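Local coordinates for protein putative isohexenylglutaconyl-CoA hydratase (Pseudomonas aeruginosa, PDB 4ZU2) that probably hydrates the isohexenylglutaconyl-CoA formed during citronellate breakdown, as a member of the crotonase (enoyl-CoA hydratase/isomerase) family, at residues E15-I20 against Q203-A208; S51-V56 against C207-N212. All blocks are in the same frame, centred on the assembly; numbering follows the deposited sequence.

Overall arrangement
Both interactions join the start of a strand in the six-stranded mixed sheet to the junction between helix 190-205 and helix 209-221. Strands 17-22 and 54-59 are parallel neighbours in that sheet. Along the chain both strand segments, 15-20 and 51-56, come well before segments 203-208 and 207-212, which share Cys207 and Ala208. The contact centres lie about 6 Å apart. Arg53 ties them together, because its NH2 reaches Arg205 O at 2.6 Å, a probable hydrogen bond. Interaction 1 uses the C-terminal part of helix 190-205, and interaction 2 the connection into helix 209-221. Both also touch the second subunit of the assembly, so the junction links the sheet to the subunit interface.

Interaction 1 (E15-I20 against Q203-A208); sequences EGVLRI and QLRRCA
Arg205 reaches from the C-terminal part of helix 190-205 to the turn that leads into strand 17-22, and its guanidinium meets Glu15 and Gly16 of the turn and Val17 at the start of the strand. It has the largest share of the buried surface. Its chain bends at chi2 (-80°) and again at chi3, which carries the guanidinium to the turn. Arg205 NH2 forms a salt bridge with Glu15 OE1 at 3.0 Å. The carboxylate comes to the edge of the guanidinium, but the two planes stand 85° apart, so the bridge is not the flat, two-pronged kind. Glu15 CB also lies at this edge, 3.4 Å from Arg205 NH2. Glu15 is poorly ordered and touches a crystal neighbour, so the bridge is probably loose and the lattice may affect it.

Val17 covers part of one guanidinium face. Its CG2 sits 3.8 Å above the plane, offset toward the rim. With CG1 anti to the backbone N (chi1 -180°), CG2 is the methyl left to meet the guanidinium. Gly16 N lies obliquely to the guanidinium, 3.4 Å from Arg205 NH1, two donors close together without a hydrogen bond.

Next to this contact Gly16 bonds Arg53 and Leu18 bonds Ala54 through their backbones. The contact thus fastens the type II' hairpin turn between antiparallel strands 9-14 and 17-22 of the crotonase-fold sheet to helix 190-205.

Interaction 2 (S51-V56 against C207-N212); sequences SVRALV and CAPNAN
The link between helix 190-205 and helix 209-221 is held to the sheet of the crotonase fold by Arg53, just before strand 54-59. Arg53 NH2 donates to Cys207 O at 2.9 Å. The N-H...O angle is 149°, so the bond is moderately bent. The donor stands above the carbonyl plane, away from the lone-pair directions. NH2 is shared: its stronger hydrogen bond goes to Arg205 O, so it binds two carbonyls of the junction. NH1 donates to Trp262 O. Water 1 lies in the guanidinium plane, at its edge. It accepts from Arg53 NE at 2.9 Å and donates to Cys207 O at 2.6 Å. Two donors thus grip the Cys207 carbonyl.

Arg53 CG lies 4.3 Å from Pro209 CB, and the bend at chi3 (64°) brings the guanidinium round to the carbonyl. Pro209 is the first residue of helix 209-221, directly after Ala208 at the N-cap. A second water bridge joins the Arg53 backbone to the Asn212 side chain: water 2 donates to Arg53 O at 2.9 Å and accepts from Asn212 ND2 at 3.1 Å.

The Asn212 amide also hydrogen-bonds across the subunit interface, OD1 with Thr140 OG1 and ND2 with Leu167 O of the second subunit. The contact therefore lies between strand 54-59, the C-terminal part of helix 190-205 and the first turn of helix 209-221, beside the subunit interface.

Interaction 1 (E15-I20 against Q203-A208)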
ATOM      1  N   GLU A  15       1.190  33.717 -10.803  1.00 43.05           N
ATOM      2  CA  GLU A  15       2.596  33.438 -11.059  1.00 51.84           C
ATOM      3  C   GLU A  15       2.751  32.032 -11.613  1.00 51.76           C
ATOM      4  O   GLU A  15       2.374  31.775 -12.750  1.00 54.36           O
ATOM      5  CB  GLU A  15       3.449  33.631  -9.801  1.00 57.20           C
ATOM      6  CG  GLU A  15       3.367  34.998  -9.173  1.00 64.88           C
ATOM      7  CD  GLU A  15       3.677  34.957  -7.672  1.00 72.29           C
ATOM      8  OE1 GLU A  15       3.097  34.083  -6.974  1.00 76.31           O
ATOM      9  OE2 GLU A  15       4.501  35.784  -7.192  1.00 69.04           O
ATOM     10  N   GLY A  16       3.315  31.126 -10.828  1.00 49.33           N
ATOM     11  CA  GLY A  16       3.434  29.745 -11.245  1.00 42.98           C
ATOM     12  C   GLY A  16       2.316  28.853 -10.723  1.00 39.11           C
ATOM     13  O   GLY A  16       2.321  27.666 -11.032  1.00 43.40           O
ATOM     14  N   VAL A  17       1.361  29.410  -9.963  1.00 30.88           N
ATOM     15  CA  VAL A  17       0.296  28.606  -9.333  1.00 30.49           C
ATOM     16  C   VAL A  17      -1.050  28.872  -9.990  1.00 33.01           C
ATOM     17  O   VAL A  17      -1.503  29.998 -10.004  1.00 34.50           O
ATOM     18  CB  VAL A  17       0.226  28.845  -7.821  1.00 22.23           C
ATOM     19  CG1 VAL A  17      -0.854  28.011  -7.209  1.00 27.28           C
ATOM     20  CG2 VAL A  17       1.613  28.536  -7.193  1.00 18.31           C
ATOM     21  N   LEU A  18      -1.640  27.855 -10.610  1.00 32.39           N
ATOM     22  CA  LEU A  18      -2.987  27.995 -11.201  1.00 30.19           C
ATOM     23  C   LEU A  18      -4.014  27.397 -10.223  1.00 31.94           C
ATOM     24  O   LEU A  18      -4.046  26.188 -10.008  1.00 33.57           O
ATOM     25  CB  LEU A  18      -3.074  27.346 -12.579  1.00 30.58           C
ATOM     26  CG  LEU A  18      -4.469  27.218 -13.242  1.00 26.79           C
ATOM     27  CD1 LEU A  18      -5.150  28.567 -13.428  1.00 27.45           C
ATOM     28  CD2 LEU A  18      -4.339  26.539 -14.582  1.00 22.77           C
ATOM     29  N   ARG A  19      -4.791  28.258  -9.577  1.00 26.38           N
ATOM     30  CA  ARG A  19      -5.903  27.818  -8.748  1.00 27.30           C
ATOM     31  C   ARG A  19      -7.141  27.574  -9.600  1.00 21.19           C
ATOM     32  O   ARG A  19      -7.475  28.399 -10.439  1.00 24.30           O
ATOM     33  CB  ARG A  19      -6.243  28.878  -7.730  1.00 28.23           C
ATOM     34  CG  ARG A  19      -5.338  28.852  -6.555  1.00 36.88           C
ATOM     35  CD  ARG A  19      -4.399  30.073  -6.545  1.00 46.37           C
ATOM     36  NE  ARG A  19      -3.462  30.136  -5.413  1.00 43.40           N
ATOM     37  CZ  ARG A  19      -3.776  29.963  -4.129  1.00 41.60           C
ATOM     38  NH1 ARG A  19      -5.005  29.680  -3.719  1.00 40.98           N
ATOM     39  NH2 ARG A  19      -2.843  30.064  -3.219  1.00 44.49           N
ATOM     40  N   ILE A  20      -7.841  26.474  -9.341  1.00 20.44           N
ATOM     41  CA  ILE A  20      -8.997  26.073 -10.154  1.00 26.43           C
ATOM     42  C   ILE A  20     -10.135  25.758  -9.212  1.00 27.39           C
ATOM     43  O   ILE A  20     -10.013  24.871  -8.370  1.00 24.02           O
ATOM     44  CB  ILE A  20      -8.711  24.798 -10.989  1.00 28.87           C
ATOM     45  CG1 ILE A  20      -7.416  24.944 -11.816  1.00 22.33           C
ATOM     46  CG2 ILE A  20      -9.932  24.450 -11.888  1.00 23.17           C
ATOM     47  CD1 ILE A  20      -6.919  23.664 -12.375  1.00 22.58           C
ATOM     48  N   GLN A 203       6.976  25.016   0.046  1.00 30.28           N
ATOM     49  CA  GLN A 203       7.828  23.836  -0.113  1.00 31.50           C
ATOM     50  C   GLN A 203       8.044  23.488  -1.571  1.00 34.52           C
ATOM     51  O   GLN A 203       9.130  23.085  -1.982  1.00 36.85           O
ATOM     52  CB  GLN A 203       7.220  22.641   0.582  1.00 30.11           C
ATOM     53  CG  GLN A 203       7.131  22.839   2.067  1.00 31.92           C
ATOM     54  CD  GLN A 203       6.470  21.672   2.762  1.00 34.36           C
ATOM     55  OE1 GLN A 203       5.332  21.317   2.474  1.00 34.32           O
ATOM     56  NE2 GLN A 203       7.195  21.055   3.667  1.00 36.97           N
ATOM     57  N   LEU A 204       6.984  23.649  -2.351  1.00 33.52           N
ATOM     58  CA  LEU A 204       6.995  23.291  -3.753  1.00 28.35           C
ATOM     59  C   LEU A 204       7.861  24.214  -4.582  1.00 32.07           C
ATOM     60  O   LEU A 204       8.392  23.807  -5.628  1.00 29.59           O
ATOM     61  CB  LEU A 204       5.540  23.321  -4.258  1.00 23.37           C
ATOM     62  CG  LEU A 204       5.173  23.171  -5.733  1.00 19.83           C
ATOM     63  CD1 LEU A 204       5.369  24.443  -6.539  1.00 17.54           C
ATOM     64  CD2 LEU A 204       5.861  22.001  -6.361  1.00 19.63           C
ATOM     65  N   ARG A 205       7.981  25.470  -4.156  1.00 34.55           N
ATOM     66  CA  ARG A 205       8.695  26.465  -4.965  1.00 33.04           C
ATOM     67  C   ARG A 205      10.226  26.276  -4.883  1.00 29.79           C
ATOM     68  O   ARG A 205      10.965  26.810  -5.737  1.00 24.99           O
ATOM     69  CB  ARG A 205       8.299  27.908  -4.561  1.00 37.39           C
ATOM     70  CG  ARG A 205       6.808  28.287  -4.795  1.00 63.09           C
ATOM     71  CD  ARG A 205       6.478  28.670  -6.244  1.00 61.18           C
ATOM     72  NE  ARG A 205       5.494  29.757  -6.331  1.00 54.88           N
ATOM     73  CZ  ARG A 205       5.159  30.414  -7.455  1.00 45.11           C
ATOM     74  NH1 ARG A 205       5.707  30.131  -8.630  1.00 31.54           N
ATOM     75  NH2 ARG A 205       4.254  31.378  -7.405  1.00 50.75           N
ATOM     76  N   ARG A 206      10.683  25.544  -3.852  1.00 27.27           N
ATOM     77  CA  ARG A 206      12.060  25.080  -3.740  1.00 28.01           C
ATOM     78  C   ARG A 206      12.398  24.148  -4.912  1.00 34.20           C
ATOM     79  O   ARG A 206      13.548  24.029  -5.308  1.00 36.64           O
ATOM     80  CB  ARG A 206      12.285  24.230  -2.466  1.00 32.72           C
ATOM     81  CG  ARG A 206      11.896  24.786  -1.123  1.00 37.54           C
ATOM     82  CD  ARG A 206      12.560  26.107  -0.880  1.00 49.21           C
ATOM     83  NE  ARG A 206      12.160  26.698   0.398  1.00 55.35           N
ATOM     84  CZ  ARG A 206      11.197  27.615   0.549  1.00 55.46           C
ATOM     85  NH1 ARG A 206      10.511  28.078  -0.517  1.00 52.71           N
ATOM     86  NH2 ARG A 206      10.919  28.074   1.779  1.00 50.70           N
ATOM     87  N   CYS A 207      11.371  23.483  -5.447  1.00 34.21           N
ATOM     88  CA  CYS A 207      11.524  22.336  -6.332  1.00 32.73           C
ATOM     89  C   CYS A 207      11.387  22.715  -7.797  1.00 30.49           C
ATOM     90  O   CYS A 207      10.426  23.381  -8.199  1.00 30.26           O
ATOM     91  CB  CYS A 207      10.489  21.261  -5.944  1.00 31.46           C
ATOM     92  SG  CYS A 207      10.687  20.616  -4.230  1.00 22.12           S
ATOM     93  N   ALA A 208      12.360  22.310  -8.606  1.00 26.58           N
ATOM     94  CA  ALA A 208      12.352  22.649 -10.050  1.00 25.91           C
ATOM     95  C   ALA A 208      11.211  21.951 -10.813  1.00 31.27           C
ATOM     96  O   ALA A 208      10.824  20.823 -10.483  1.00 36.16           O
ATOM     97  CB  ALA A 208      13.709  22.282 -10.693  1.00 22.87           C
TER

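Interaction 2 (S51-V56 against C207-N212)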
ATOM      1  N   SER A  51       6.068  26.986 -16.729  1.00 31.82           N
ATOM      2  CA  SER A  51       5.801  28.153 -15.920  1.00 32.45           C
ATOM      3  C   SER A  51       4.665  27.835 -14.922  1.00 32.93           C
ATOM      4  O   SER A  51       4.609  28.416 -13.840  1.00 37.11           O
ATOM      5  CB  SER A  51       5.516  29.380 -16.804  1.00 29.01           C
ATOM      6  OG  SER A  51       4.135  29.567 -17.042  1.00 34.01           O
ATOM      7  N   VAL A  52       3.787  26.883 -15.249  1.00 31.59           N
ATOM      8  CA  VAL A  52       2.720  26.460 -14.320  1.00 23.61           C
ATOM      9  C   VAL A  52       3.198  25.261 -13.498  1.00 23.58           C
ATOM     10  O   VAL A  52       3.297  24.158 -14.015  1.00 21.80           O
ATOM     11  CB  VAL A  52       1.441  26.103 -15.101  1.00 31.63           C
ATOM     12  CG1 VAL A  52       0.305  25.772 -14.145  1.00 32.13           C
ATOM     13  CG2 VAL A  52       1.030  27.254 -16.025  1.00 29.14           C
ATOM     14  N   ARG A  53       3.523  25.491 -12.230  1.00 24.98           N
ATOM     15  CA  ARG A  53       4.297  24.539 -11.412  1.00 22.15           C
ATOM     16  C   ARG A  53       3.383  23.850 -10.403  1.00 25.75           C
ATOM     17  O   ARG A  53       3.733  22.809  -9.851  1.00 20.67           O
ATOM     18  CB  ARG A  53       5.376  25.287 -10.615  1.00 27.89           C
ATOM     19  CG  ARG A  53       6.390  26.066 -11.442  1.00 33.59           C
ATOM     20  CD  ARG A  53       7.227  27.018 -10.570  1.00 36.33           C
ATOM     21  NE  ARG A  53       8.066  26.313  -9.596  1.00 33.88           N
ATOM     22  CZ  ARG A  53       8.868  26.906  -8.706  1.00 38.77           C
ATOM     23  NH1 ARG A  53       8.964  28.243  -8.613  1.00 39.05           N
ATOM     24  NH2 ARG A  53       9.581  26.156  -7.887  1.00 38.27           N
ATOM     25  N   ALA A  54       2.226  24.463 -10.124  1.00 28.13           N
ATOM     26  CA  ALA A  54       1.257  23.865  -9.217  1.00 24.96           C
ATOM     27  C   ALA A  54      -0.213  24.154  -9.613  1.00 23.21           C
ATOM     28  O   ALA A  54      -0.526  25.144 -10.271  1.00 15.36           O
ATOM     29  CB  ALA A  54       1.528  24.277  -7.798  1.00 24.68           C
ATOM     30  N   LEU A  55      -1.086  23.225  -9.250  1.00 19.02           N
ATOM     31  CA  LEU A  55      -2.505  23.390  -9.432  1.00 24.52           C
ATOM     32  C   LEU A  55      -3.140  23.190  -8.076  1.00 23.82           C
ATOM     33  O   LEU A  55      -2.757  22.278  -7.328  1.00 29.28           O
ATOM     34  CB  LEU A  55      -3.081  22.392 -10.431  1.00 18.89           C
ATOM     35  CG  LEU A  55      -2.338  22.351 -11.778  1.00 24.05           C
ATOM     36  CD1 LEU A  55      -2.738  21.107 -12.590  1.00 19.09           C
ATOM     37  CD2 LEU A  55      -2.551  23.629 -12.577  1.00 25.72           C
ATOM     38  N   VAL A  56      -4.070  24.089  -7.753  1.00 18.58           N
ATOM     39  CA  VAL A  56      -4.889  23.962  -6.557  1.00 23.64           C
ATOM     40  C   VAL A  56      -6.336  23.810  -7.003  1.00 22.46           C
ATOM     41  O   VAL A  56      -6.827  24.505  -7.871  1.00 25.69           O
ATOM     42  CB  VAL A  56      -4.690  25.137  -5.593  1.00 29.40           C
ATOM     43  CG1 VAL A  56      -5.267  24.781  -4.242  1.00 29.75           C
ATOM     44  CG2 VAL A  56      -3.204  25.458  -5.454  1.00 25.54           C
ATOM     45  N   CYS A 207      11.371  23.483  -5.447  1.00 34.21           N
ATOM     46  CA  CYS A 207      11.524  22.336  -6.332  1.00 32.73           C
ATOM     47  C   CYS A 207      11.387  22.715  -7.797  1.00 30.49           C
ATOM     48  O   CYS A 207      10.426  23.381  -8.199  1.00 30.26           O
ATOM     49  CB  CYS A 207      10.489  21.261  -5.944  1.00 31.46           C
ATOM     50  SG  CYS A 207      10.687  20.616  -4.230  1.00 22.12           S
ATOM     51  N   ALA A 208      12.360  22.310  -8.606  1.00 26.58           N
ATOM     52  CA  ALA A 208      12.352  22.649 -10.050  1.00 25.91           C
ATOM     53  C   ALA A 208      11.211  21.951 -10.813  1.00 31.27           C
ATOM     54  O   ALA A 208      10.824  20.823 -10.483  1.00 36.16           O
ATOM     55  CB  ALA A 208      13.709  22.282 -10.693  1.00 22.87           C
ATOM     56  N   PRO A 209      10.687  22.599 -11.855  1.00 29.18           N
ATOM     57  CA  PRO A 209       9.539  22.038 -12.574  1.00 29.87           C
ATOM     58  C   PRO A 209       9.818  20.867 -13.545  1.00 29.92           C
ATOM     59  O   PRO A 209       9.015  19.948 -13.645  1.00 26.32           O
ATOM     60  CB  PRO A 209       8.974  23.246 -13.333  1.00 25.05           C
ATOM     61  CG  PRO A 209      10.060  24.269 -13.347  1.00 22.41           C
ATOM     62  CD  PRO A 209      10.856  24.043 -12.112  1.00 28.10           C
ATOM     63  N   ASN A 210      10.912  20.893 -14.277  1.00 31.55           N
ATOM     64  CA  ASN A 210      11.235  19.737 -15.097  1.00 29.61           C
ATOM     65  C   ASN A 210      11.654  18.545 -14.246  1.00 28.38           C
ATOM     66  O   ASN A 210      11.329  17.410 -14.590  1.00 33.53           O
ATOM     67  CB  ASN A 210      12.285  20.059 -16.142  1.00 27.59           C
ATOM     68  CG  ASN A 210      11.837  21.133 -17.081  1.00 28.24           C
ATOM     69  OD1 ASN A 210      11.194  20.866 -18.099  1.00 34.26           O
ATOM     70  ND2 ASN A 210      12.146  22.363 -16.735  1.00 29.80           N
ATOM     71  N   ALA A 211      12.317  18.799 -13.121  1.00 23.48           N
ATOM     72  CA  ALA A 211      12.707  17.722 -12.211  1.00 20.84           C
ATOM     73  C   ALA A 211      11.490  17.071 -11.623  1.00 25.29           C
ATOM     74  O   ALA A 211      11.407  15.842 -11.586  1.00 29.45           O
ATOM     75  CB  ALA A 211      13.633  18.233 -11.045  1.00 22.45           C
ATOM     76  N   ASN A 212      10.563  17.893 -11.114  1.00 25.22           N
ATOM     77  CA  ASN A 212       9.333  17.375 -10.518  1.00 21.11           C
ATOM     78  C   ASN A 212       8.566  16.527 -11.550  1.00 19.44           C
ATOM     79  O   ASN A 212       8.156  15.405 -11.270  1.00 15.19           O
ATOM     80  CB  ASN A 212       8.441  18.520 -10.003  1.00 19.33           C
ATOM     81  CG  ASN A 212       8.523  18.718  -8.503  1.00 26.11           C
ATOM     82  OD1 ASN A 212       9.328  18.080  -7.804  1.00 29.32           O
ATOM     83  ND2 ASN A 212       7.660  19.595  -7.983  1.00 27.06           N
TER
HETATM   84  O   HOH W   1       8.256  23.452  -9.588  1.00 19.11           O
HETATM   85  O   HOH W   2       6.206  21.389 -10.114  1.00 24.16           O